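Local atomic coordinates of putative acetyltransferase (Streptococcus mutans, PDB entry 4E2A), a protein that probably acts as a GNAT-family acyltransferase, most likely moving an acetyl group from acetyl-CoA to an acceptor that is not established here. Residues 161-166 and 199-204; 110-115 and 125-130; 38-43 and 144-149. All blocks are in the same frame, centred on the assembly; numbering follows the deposited sequence.

Contact 1: 161-166 and 199-204; sequences WVWLGV and DWLLKK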
loop_
_atom_site.group_PDB
_atom_site.type_symbol
_atom_site.label_atom_id
_atom_site.label_comp_id
_atom_site.label_asym_id
_atom_site.label_seq_id
_atom_site.Cartn_x
_atom_site.Cartn_y
_atom_site.Cartn_z
ATOM N N TRP B 161 -11.779 3.997 19.951
ATOM C CA TRP B 161 -10.461 3.390 19.747
ATOM C C TRP B 161 -9.443 4.387 19.166
ATOM O O TRP B 161 -9.789 5.286 18.396
ATOM C CB TRP B 161 -10.556 2.142 18.840
ATOM C CG TRP B 161 -11.550 1.134 19.301
ATOM C CD1 TRP B 161 -12.835 0.997 18.873
ATOM C CD2 TRP B 161 -11.352 0.124 20.303
ATOM N NE1 TRP B 161 -13.452 -0.040 19.542
ATOM C CE2 TRP B 161 -12.565 -0.587 20.423
ATOM C CE3 TRP B 161 -10.267 -0.240 21.107
ATOM C CZ2 TRP B 161 -12.721 -1.646 21.321
ATOM C CZ3 TRP B 161 -10.432 -1.299 22.001
ATOM C CH2 TRP B 161 -11.647 -1.986 22.092
ATOM N N VAL B 162 -8.196 4.232 19.580
ATOM C CA VAL B 162 -7.076 4.872 18.904
ATOM C C VAL B 162 -6.212 3.729 18.386
ATOM O O VAL B 162 -6.015 2.723 19.074
ATOM C CB VAL B 162 -6.299 5.815 19.859
ATOM C CG1 VAL B 162 -5.784 5.057 21.065
ATOM C CG2 VAL B 162 -5.137 6.519 19.135
ATOM N N TRP B 163 -5.755 3.850 17.145
ATOM C CA TRP B 163 -4.961 2.808 16.522
ATOM C C TRP B 163 -3.771 3.346 15.723
ATOM O O TRP B 163 -3.711 4.521 15.357
ATOM C CB TRP B 163 -5.844 1.929 15.622
ATOM C CG TRP B 163 -6.329 2.615 14.389
ATOM C CD1 TRP B 163 -7.391 3.458 14.290
ATOM C CD2 TRP B 163 -5.766 2.518 13.072
ATOM N NE1 TRP B 163 -7.540 3.872 12.994
ATOM C CE2 TRP B 163 -6.560 3.323 12.231
ATOM C CE3 TRP B 163 -4.683 1.826 12.530
ATOM C CZ2 TRP B 163 -6.291 3.459 10.860
ATOM C CZ3 TRP B 163 -4.416 1.967 11.171
ATOM C CH2 TRP B 163 -5.212 2.782 10.357
ATOM N N LEU B 164 -2.820 2.461 15.451
ATOM C CA LEU B 164 -1.690 2.800 14.612
ATOM C C LEU B 164 -1.146 1.522 13.974
ATOM O O LEU B 164 -1.487 0.421 14.391
ATOM C CB LEU B 164 -0.618 3.531 15.429
ATOM C CG LEU B 164 -0.178 2.890 16.751
ATOM C CD1 LEU B 164 0.809 1.797 16.450
ATOM C CD2 LEU B 164 0.471 3.938 17.654
ATOM N N GLY B 165 -0.331 1.677 12.939
ATOM C CA GLY B 165 0.284 0.543 12.283
ATOM C C GLY B 165 1.741 0.433 12.660
ATOM O O GLY B 165 2.411 1.440 12.840
ATOM N N VAL B 166 2.233 -0.796 12.787
ATOM C CA VAL B 166 3.641 -1.020 13.078
ATOM C C VAL B 166 4.151 -2.203 12.254
ATOM O O VAL B 166 3.437 -3.183 12.046
ATOM C CB VAL B 166 3.887 -1.289 14.590
ATOM C CG1 VAL B 166 3.182 -2.572 15.025
ATOM C CG2 VAL B 166 5.383 -1.370 14.891
ATOM N N ASP B 199 2.303 -5.558 8.005
ATOM C CA ASP B 199 2.104 -4.567 9.055
ATOM C C ASP B 199 1.046 -5.059 10.011
ATOM O O ASP B 199 0.003 -5.589 9.591
ATOM C CB ASP B 199 1.664 -3.225 8.469
ATOM C CG ASP B 199 2.826 -2.407 7.938
ATOM O OD1 ASP B 199 3.916 -2.441 8.554
ATOM O OD2 ASP B 199 2.645 -1.723 6.904
ATOM N N TRP B 200 1.316 -4.898 11.301
ATOM C CA TRP B 200 0.314 -5.164 12.324
ATOM C C TRP B 200 -0.419 -3.877 12.655
ATOM O O TRP B 200 0.193 -2.811 12.732
ATOM C CB TRP B 200 0.952 -5.677 13.615
ATOM C CG TRP B 200 1.648 -6.994 13.527
ATOM C CD1 TRP B 200 1.702 -7.837 12.453
ATOM C CD2 TRP B 200 2.400 -7.623 14.574
ATOM N NE1 TRP B 200 2.447 -8.954 12.769
ATOM C CE2 TRP B 200 2.880 -8.846 14.058
ATOM C CE3 TRP B 200 2.704 -7.270 15.891
ATOM C CZ2 TRP B 200 3.654 -9.717 14.829
ATOM C CZ3 TRP B 200 3.473 -8.135 16.648
ATOM C CH2 TRP B 200 3.941 -9.343 16.114
ATOM N N LEU B 201 -1.725 -3.987 12.878
ATOM C CA LEU B 201 -2.519 -2.864 13.355
ATOM C C LEU B 201 -2.780 -3.060 14.840
ATOM O O LEU B 201 -3.147 -4.149 15.261
ATOM C CB LEU B 201 -3.835 -2.750 12.578
ATOM C CG LEU B 201 -3.697 -2.491 11.069
ATOM C CD1 LEU B 201 -2.690 -1.393 10.777
ATOM C CD2 LEU B 201 -3.322 -3.751 10.321
ATOM N N LEU B 202 -2.559 -2.016 15.636
ATOM C CA LEU B 202 -2.719 -2.124 17.077
ATOM C C LEU B 202 -3.729 -1.083 17.512
ATOM O O LEU B 202 -3.692 0.054 17.030
ATOM C CB LEU B 202 -1.393 -1.872 17.807
ATOM C CG LEU B 202 -0.094 -2.417 17.209
ATOM C CD1 LEU B 202 1.100 -1.980 18.078
ATOM C CD2 LEU B 202 -0.152 -3.936 17.095
ATOM N N LYS B 203 -4.626 -1.475 18.418
ATOM C CA LYS B 203 -5.596 -0.552 18.970
ATOM C C LYS B 203 -5.551 -0.483 20.487
ATOM O O LYS B 203 -5.160 -1.434 21.165
ATOM C CB LYS B 203 -7.012 -0.916 18.518
ATOM C CG LYS B 203 -7.478 -2.321 18.895
ATOM C CD LYS B 203 -8.889 -2.544 18.333
ATOM C CE LYS B 203 -9.715 -3.432 19.235
ATOM N NZ LYS B 203 -9.450 -4.848 18.904
ATOM N N LYS B 204 -5.991 0.660 20.992
ATOM C CA LYS B 204 -6.119 0.918 22.411
ATOM C C LYS B 204 -7.528 1.411 22.711
ATOM O O LYS B 204 -8.005 2.395 22.135
ATOM C CB LYS B 204 -5.109 1.972 22.871
ATOM C CG LYS B 204 -5.266 2.372 24.345
ATOM C CD LYS B 204 -4.420 3.607 24.695
ATOM C CE LYS B 204 -4.146 3.716 26.205
ATOM N NZ LYS B 204 -4.910 4.807 26.826
#

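Contact 2: 110-115 and 125-130; sequences KVNWGS and AFEIQR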
loop_
_atom_site.group_PDB
_atom_site.type_symbol
_atom_site.label_atom_id
_atom_site.label_comp_id
_atom_site.label_asym_id
_atom_site.label_seq_id
_atom_site.Cartn_x
_atom_site.Cartn_y
_atom_site.Cartn_z
ATOM N N LYS B 110 0.602 13.936 12.947
ATOM C CA LYS B 110 -0.674 13.978 12.210
ATOM C C LYS B 110 -1.645 12.930 12.722
ATOM O O LYS B 110 -1.296 11.742 12.836
ATOM C CB LYS B 110 -0.479 13.861 10.685
ATOM C CG LYS B 110 -1.781 13.903 9.863
ATOM C CD LYS B 110 -1.494 13.759 8.354
ATOM C CE LYS B 110 -2.751 14.061 7.515
ATOM N NZ LYS B 110 -3.636 12.868 7.273
ATOM N N VAL B 111 -2.863 13.370 13.044
ATOM C CA VAL B 111 -3.913 12.445 13.500
ATOM C C VAL B 111 -5.164 12.483 12.605
ATOM O O VAL B 111 -5.468 13.503 12.021
ATOM C CB VAL B 111 -4.281 12.675 14.993
ATOM C CG1 VAL B 111 -3.088 12.264 15.888
ATOM C CG2 VAL B 111 -4.663 14.116 15.230
ATOM N N ASN B 112 -5.861 11.354 12.474
ATOM C CA ASN B 112 -7.035 11.272 11.615
ATOM C C ASN B 112 -8.233 10.624 12.300
ATOM O O ASN B 112 -8.077 9.787 13.192
ATOM C CB ASN B 112 -6.759 10.446 10.351
ATOM C CG ASN B 112 -5.479 10.829 9.642
ATOM O OD1 ASN B 112 -4.701 9.956 9.260
ATOM N ND2 ASN B 112 -5.275 12.115 9.420
ATOM N N TRP B 113 -9.428 11.001 11.858
ATOM C CA TRP B 113 -10.641 10.273 12.207
ATOM C C TRP B 113 -11.657 10.384 11.058
ATOM O O TRP B 113 -11.382 11.055 10.060
ATOM C CB TRP B 113 -11.225 10.781 13.524
ATOM C CG TRP B 113 -11.675 12.207 13.494
ATOM C CD1 TRP B 113 -12.942 12.658 13.239
ATOM C CD2 TRP B 113 -10.877 13.370 13.750
ATOM N NE1 TRP B 113 -12.977 14.037 13.318
ATOM C CE2 TRP B 113 -11.723 14.496 13.634
ATOM C CE3 TRP B 113 -9.527 13.575 14.065
ATOM C CZ2 TRP B 113 -11.260 15.804 13.803
ATOM C CZ3 TRP B 113 -9.072 14.874 14.238
ATOM C CH2 TRP B 113 -9.937 15.972 14.106
ATOM N N GLY B 114 -12.814 9.734 11.189
ATOM C CA GLY B 114 -13.810 9.741 10.120
ATOM C C GLY B 114 -13.273 9.158 8.823
ATOM O O GLY B 114 -12.558 8.142 8.826
ATOM N N SER B 115 -13.612 9.794 7.702
ATOM C CA SER B 115 -13.198 9.295 6.388
ATOM C C SER B 115 -11.731 9.612 6.091
ATOM O O SER B 115 -11.149 9.067 5.150
ATOM C CB SER B 115 -14.091 9.875 5.278
ATOM O OG SER B 115 -13.960 11.289 5.234
ATOM N N ALA B 125 -13.265 5.243 15.482
ATOM C CA ALA B 125 -11.819 5.166 15.705
ATOM C C ALA B 125 -11.056 6.444 15.329
ATOM O O ALA B 125 -11.537 7.256 14.534
ATOM C CB ALA B 125 -11.238 3.972 14.970
ATOM N N PHE B 126 -9.853 6.568 15.904
ATOM C CA PHE B 126 -8.949 7.715 15.802
ATOM C C PHE B 126 -7.542 7.150 15.487
ATOM O O PHE B 126 -7.058 6.260 16.182
ATOM C CB PHE B 126 -8.977 8.430 17.167
ATOM C CG PHE B 126 -8.139 9.683 17.272
ATOM C CD1 PHE B 126 -8.751 10.934 17.395
ATOM C CD2 PHE B 126 -6.764 9.614 17.363
ATOM C CE1 PHE B 126 -8.002 12.099 17.540
ATOM C CE2 PHE B 126 -5.992 10.784 17.515
ATOM C CZ PHE B 126 -6.613 12.022 17.601
ATOM N N GLU B 127 -6.898 7.677 14.449
ATOM C CA GLU B 127 -5.642 7.143 13.932
ATOM C C GLU B 127 -4.467 8.074 14.231
ATOM O O GLU B 127 -4.550 9.264 14.005
ATOM C CB GLU B 127 -5.733 6.939 12.407
ATOM C CG GLU B 127 -4.406 6.541 11.754
ATOM C CD GLU B 127 -4.456 6.525 10.219
ATOM O OE1 GLU B 127 -5.459 6.959 9.632
ATOM O OE2 GLU B 127 -3.475 6.080 9.596
ATOM N N ILE B 128 -3.379 7.527 14.752
ATOM C CA ILE B 128 -2.134 8.288 14.834
ATOM C C ILE B 128 -1.306 7.884 13.614
ATOM O O ILE B 128 -0.835 6.742 13.526
ATOM C CB ILE B 128 -1.384 8.032 16.155
ATOM C CG1 ILE B 128 -2.299 8.349 17.349
ATOM C CG2 ILE B 128 -0.124 8.889 16.221
ATOM C CD1 ILE B 128 -1.824 7.702 18.676
ATOM N N GLN B 129 -1.189 8.802 12.653
ATOM C CA GLN B 129 -0.633 8.485 11.330
ATOM C C GLN B 129 0.858 8.807 11.205
ATOM O O GLN B 129 1.630 7.989 10.693
ATOM C CB GLN B 129 -1.412 9.220 10.215
ATOM C CG GLN B 129 -0.949 8.855 8.780
ATOM C CD GLN B 129 -1.358 9.885 7.718
ATOM O OE1 GLN B 129 -2.295 10.663 7.906
ATOM N NE2 GLN B 129 -0.646 9.884 6.590
ATOM N N ARG B 130 1.246 10.006 11.639
ATOM C CA ARG B 130 2.620 10.484 11.519
ATOM C C ARG B 130 3.164 11.079 12.814
ATOM O O ARG B 130 2.499 11.890 13.464
ATOM C CB ARG B 130 2.725 11.590 10.447
ATOM C CG ARG B 130 2.636 11.132 9.009
ATOM C CD ARG B 130 2.722 12.332 8.036
ATOM N NE ARG B 130 2.417 11.866 6.698
ATOM C CZ ARG B 130 1.824 12.590 5.758
ATOM N NH1 ARG B 130 1.466 13.850 6.007
ATOM N NH2 ARG B 130 1.597 12.046 4.562
HETATM O O HOH W 1 -1.798 11.931 5.051
HETATM O O HOH W 2 -13.852 8.011 13.109
#

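Contact 3: 38-43 and 144-149; sequences VEIRKV and KQLFEF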
loop_
_atom_site.group_PDB
_atom_site.type_symbol
_atom_site.label_atom_id
_atom_site.label_comp_id
_atom_site.label_asym_id
_atom_site.label_seq_id
_atom_site.Cartn_x
_atom_site.Cartn_y
_atom_site.Cartn_z
ATOM N N VAL B 38 8.657 24.240 26.065
ATOM C CA VAL B 38 8.023 23.395 25.064
ATOM C C VAL B 38 6.545 23.703 24.879
ATOM O O VAL B 38 5.808 23.869 25.851
ATOM C CB VAL B 38 8.192 21.915 25.425
ATOM C CG1 VAL B 38 7.447 21.041 24.424
ATOM C CG2 VAL B 38 9.673 21.554 25.451
ATOM N N GLU B 39 6.121 23.788 23.621
ATOM C CA GLU B 39 4.725 24.022 23.289
ATOM C C GLU B 39 4.256 23.044 22.216
ATOM O O GLU B 39 5.024 22.661 21.329
ATOM C CB GLU B 39 4.540 25.455 22.784
ATOM C CG GLU B 39 3.096 25.806 22.453
ATOM C CD GLU B 39 2.938 27.213 21.899
ATOM O OE1 GLU B 39 3.970 27.901 21.716
ATOM O OE2 GLU B 39 1.781 27.621 21.642
ATOM N N ILE B 40 2.997 22.637 22.303
ATOM C CA ILE B 40 2.396 21.789 21.284
ATOM C C ILE B 40 1.125 22.468 20.843
ATOM O O ILE B 40 0.274 22.780 21.670
ATOM C CB ILE B 40 2.037 20.379 21.826
ATOM C CG1 ILE B 40 3.302 19.640 22.275
ATOM C CG2 ILE B 40 1.294 19.545 20.746
ATOM C CD1 ILE B 40 3.021 18.320 22.977
ATOM N N ARG B 41 0.985 22.687 19.540
ATOM C CA ARG B 41 -0.189 23.366 19.007
ATOM C C ARG B 41 -0.356 23.048 17.520
ATOM O O ARG B 41 0.581 22.577 16.863
ATOM C CB ARG B 41 -0.078 24.892 19.209
ATOM C CG ARG B 41 1.111 25.531 18.487
ATOM C CD ARG B 41 0.950 27.042 18.268
ATOM N NE ARG B 41 2.188 27.666 17.796
ATOM C CZ ARG B 41 2.591 27.700 16.528
ATOM N NH1 ARG B 41 1.848 27.146 15.581
ATOM N NH2 ARG B 41 3.741 28.288 16.206
ATOM N N LYS B 42 -1.539 23.344 16.992
ATOM C CA LYS B 42 -1.823 23.107 15.589
ATOM C C LYS B 42 -0.919 23.969 14.722
ATOM O O LYS B 42 -0.517 25.053 15.126
ATOM C CB LYS B 42 -3.301 23.375 15.271
ATOM C CG LYS B 42 -4.242 22.516 16.096
ATOM C CD LYS B 42 -5.704 22.754 15.755
ATOM C CE LYS B 42 -6.610 22.135 16.808
ATOM N NZ LYS B 42 -8.041 22.501 16.610
ATOM N N VAL B 43 -0.593 23.461 13.535
ATOM C CA VAL B 43 0.117 24.219 12.527
ATOM C C VAL B 43 -0.768 25.368 12.067
ATOM O O VAL B 43 -1.948 25.182 11.756
ATOM C CB VAL B 43 0.476 23.336 11.288
ATOM C CG1 VAL B 43 1.215 24.170 10.240
ATOM C CG2 VAL B 43 1.325 22.148 11.702
ATOM N N LYS B 144 8.063 11.237 23.143
ATOM C CA LYS B 144 7.161 10.727 24.161
ATOM C C LYS B 144 6.090 11.756 24.480
ATOM O O LYS B 144 4.905 11.431 24.555
ATOM C CB LYS B 144 7.944 10.367 25.425
ATOM C CG LYS B 144 7.090 9.980 26.595
ATOM C CD LYS B 144 7.919 9.383 27.716
ATOM C CE LYS B 144 7.095 9.220 28.988
ATOM N NZ LYS B 144 7.909 8.640 30.101
ATOM N N GLN B 145 6.500 13.007 24.654
ATOM C CA GLN B 145 5.543 14.053 24.991
ATOM C C GLN B 145 4.508 14.242 23.878
ATOM O O GLN B 145 3.331 14.420 24.147
ATOM C CB GLN B 145 6.265 15.373 25.254
ATOM C CG GLN B 145 5.404 16.424 25.915
ATOM C CD GLN B 145 6.206 17.639 26.333
ATOM O OE1 GLN B 145 7.438 17.579 26.438
ATOM N NE2 GLN B 145 5.516 18.757 26.562
ATOM N N LEU B 146 4.948 14.201 22.626
ATOM C CA LEU B 146 4.016 14.361 21.508
ATOM C C LEU B 146 3.092 13.124 21.365
ATOM O O LEU B 146 1.918 13.274 21.075
ATOM C CB LEU B 146 4.766 14.676 20.215
ATOM C CG LEU B 146 3.990 15.116 18.966
ATOM C CD1 LEU B 146 2.950 16.193 19.236
ATOM C CD2 LEU B 146 4.983 15.591 17.870
ATOM N N PHE B 147 3.618 11.920 21.594
ATOM C CA PHE B 147 2.796 10.713 21.554
ATOM C C PHE B 147 1.754 10.724 22.667
ATOM O O PHE B 147 0.590 10.398 22.434
ATOM C CB PHE B 147 3.640 9.437 21.607
ATOM C CG PHE B 147 2.846 8.159 21.368
ATOM C CD1 PHE B 147 2.405 7.816 20.092
ATOM C CD2 PHE B 147 2.562 7.298 22.414
ATOM C CE1 PHE B 147 1.685 6.641 19.868
ATOM C CE2 PHE B 147 1.848 6.110 22.204
ATOM C CZ PHE B 147 1.413 5.776 20.929
ATOM N N GLU B 148 2.163 11.134 23.866
ATOM C CA GLU B 148 1.232 11.258 24.974
ATOM C C GLU B 148 0.157 12.329 24.736
ATOM O O GLU B 148 -0.999 12.163 25.145
ATOM C CB GLU B 148 2.001 11.476 26.291
ATOM C CG GLU B 148 2.989 10.342 26.545
ATOM C CD GLU B 148 3.371 10.159 28.008
ATOM O OE1 GLU B 148 3.111 11.079 28.800
ATOM O OE2 GLU B 148 3.915 9.079 28.349
ATOM N N PHE B 149 0.532 13.418 24.066
ATOM C CA PHE B 149 -0.438 14.426 23.648
ATOM C C PHE B 149 -1.441 13.816 22.658
ATOM O O PHE B 149 -2.646 14.098 22.724
ATOM C CB PHE B 149 0.280 15.644 23.035
ATOM C CG PHE B 149 -0.646 16.682 22.449
ATOM C CD1 PHE B 149 -1.103 17.753 23.227
ATOM C CD2 PHE B 149 -1.046 16.609 21.109
ATOM C CE1 PHE B 149 -1.965 18.722 22.692
ATOM C CE2 PHE B 149 -1.891 17.575 20.558
ATOM C CZ PHE B 149 -2.358 18.638 21.356
#

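Contact 1: 161-166 and 199-204
V162, L164 and V166 pair antiparallel with K204, L202 and W200, joining two neighbouring strands in the C-terminal half of a GNAT sheet, where strand 195-205 is inserted between strands 161-167 and 183-192. Each of the three pairs exchanges two backbone hydrogen bonds. In the middle pair the bond from L202 N to L164 O is nearly straight (2.9 Å, N-H...O angle 172°). At one end K204 N reaches V162 O at 2.8 Å, and at the other W200 N meets V166 O at the same separation.

Side chains alternate between the two faces. Beneath helix 171-179 lie branched apolar residues suited to a buried layer: V166 CG1 presses on L202 CD1 at 3.7 Å, and Y177 of the helix packs on L164 and L202. Further along this face, V162 CG1 lies 3.6 Å from the CB of K204, whose chain runs beside the valine and then turns off from the neighbouring strand. On the reverse face, W163 CZ3 meets L201 CD1 at 3.8 Å. That same methyl leans over G165, which has no side chain to compete for the place. The indole NE1 of buried W163 is satisfied by Q117.

K203 and W161 meet by cation-pi and CH-pi contact. With CG of the lysine set between its backbone N and carbonyl carbon (chi1 59°) and the chain bent further out, CE comes over one face of the indole, 3.6 Å from the centroid of the W161 six-membered ring. NZ follows at 5.0 Å from that centroid. The chemistry implies a division of labour: main-chain bonds fix the register, apolar branches seal the helix-covered face, and at the partly exposed margin a lysine offers methylenes to the ring while its ammonium probably gains from the pi cloud.

Contact 2: 110-115 and 125-130
A classic beta bulge interrupts the antiparallel hairpin of strands 104-113 and 125-133, with Q129 and R130 both facing K110. The main bond is from Q129 N to K110 O at 2.9 Å, while R130 N makes only a weak one to the same oxygen. R130 O accepts from K110 N at 2.8 Å. Regular pairing resumes with V111 opposite I128, and the next pair, N112 and E127, is hydrogen-bonded, E127 N to N112 O at 2.7 Å. In GNAT enzymes a bulge in the strand matching 125-133 commonly helps to splay it from the next parallel strand, where acetyl-CoA binds; this bulge is consistent with that.

The bulge turns Q129 toward the lysine. K110 runs extended, CG opposite its backbone N (chi1 -180°), until the last torsion bends NZ onto Q129 OE1 at 2.7 Å, in the plane of the amide carbonyl. A water takes hydrogen bonds from both K110 NZ and Q129 NE2, closing a small polar ring that suits a long flexible cation in a buried place. R130 directs its guanidinium to E88, and E127 bonds T118.

The other face is hydrophobic: the F126 ring packs obliquely on V111, its CZ 3.6 Å from V111 CB, while W113 CE3 approaches F126 CE1 at 4.1 Å. Beyond W113 a second water bridges G114 N and A125 O; the positive phi of G114 favours glycine.

Strand 94-101 flanks the hairpin through V111 and E95, strand 161-167 flanks it through F126, and helix 142-157 covers F126 and I128 with A154 and A150.

Contact 3: 38-43 and 144-149
I40 and F149 join the first strand of the GNAT alpha/beta fold, the sheet-edge strand 38-42, to helix 142-157, which packs across the sheet. The two short segments run at 40° to each other, with their axes 10.3 Å apart, so the side chains bridge a normal strand-to-helix spacing. Alternation in the strand turns V38 and I40 toward the helix. On the helix, Q145 and F149, one turn apart, meet them, with L146 beside.

The chief interaction is CH-pi. I40 CG2 stands over the middle of the F149 ring, 3.6 Å from its centroid and only 3° off the ring normal. That methyl is the branch opposite the backbone N of I40, whereas the longer CG1 arm stands beside the backbone N (chi1 -63°) and takes CD1 in toward the helix backbone. Y97 meets F149 edge-to-face, which probably helps to hold the ring.

Apolar packing adds to this. I40 CG2 also touches L146 CD1 at 4.0 Å, and I40 CD1 lies 3.8 Å from F149 CB. A beta-branched isoleucine suits the strand here: CG2 meets the F149 ring and L146, while CD1 reaches F149 CB and the Q145 backbone. L109 of strand 104-113, the next but one in the sheet, packs on both L146 and F149.

The charged strand residues E39, R41 and K42 point away from the helix. R41 NH1 bonds K42 O at 3.2 Å and is also paired with E47, while the link from R41 to E39 is long. Within the helix, F149 N bonds Q145 O at 3.0 Å. Toward the start of the strand, the extended Q145 comes from the opposite direction to V38 and brings its amide up to the valine, with Q145 NE2 3.7 Å from V38 CG1.

How the contacts relate
All three contacts belong to one mixed sheet and the helix packed on it. Contact 2 lies between contact 3 and contact 1, its centre about 15 Å from the former and 11 Å from the latter; contacts 1 and 3 are about 20 Å apart. Contact 3 spans some hundred residues and encloses contact 2, and contact 1 opens only afterwards. The segments 125-130 and 161-166 are adjacent parallel strands, probably hydrogen-bonded through F126 to W161 and W163. F147 packs on both I128 and L164. Strand 125-133, helix 142-157 and strand 161-167 thus form the beta-alpha-beta unit at which GNAT enzymes typically bind acetyl-CoA, consistent with a similar site here.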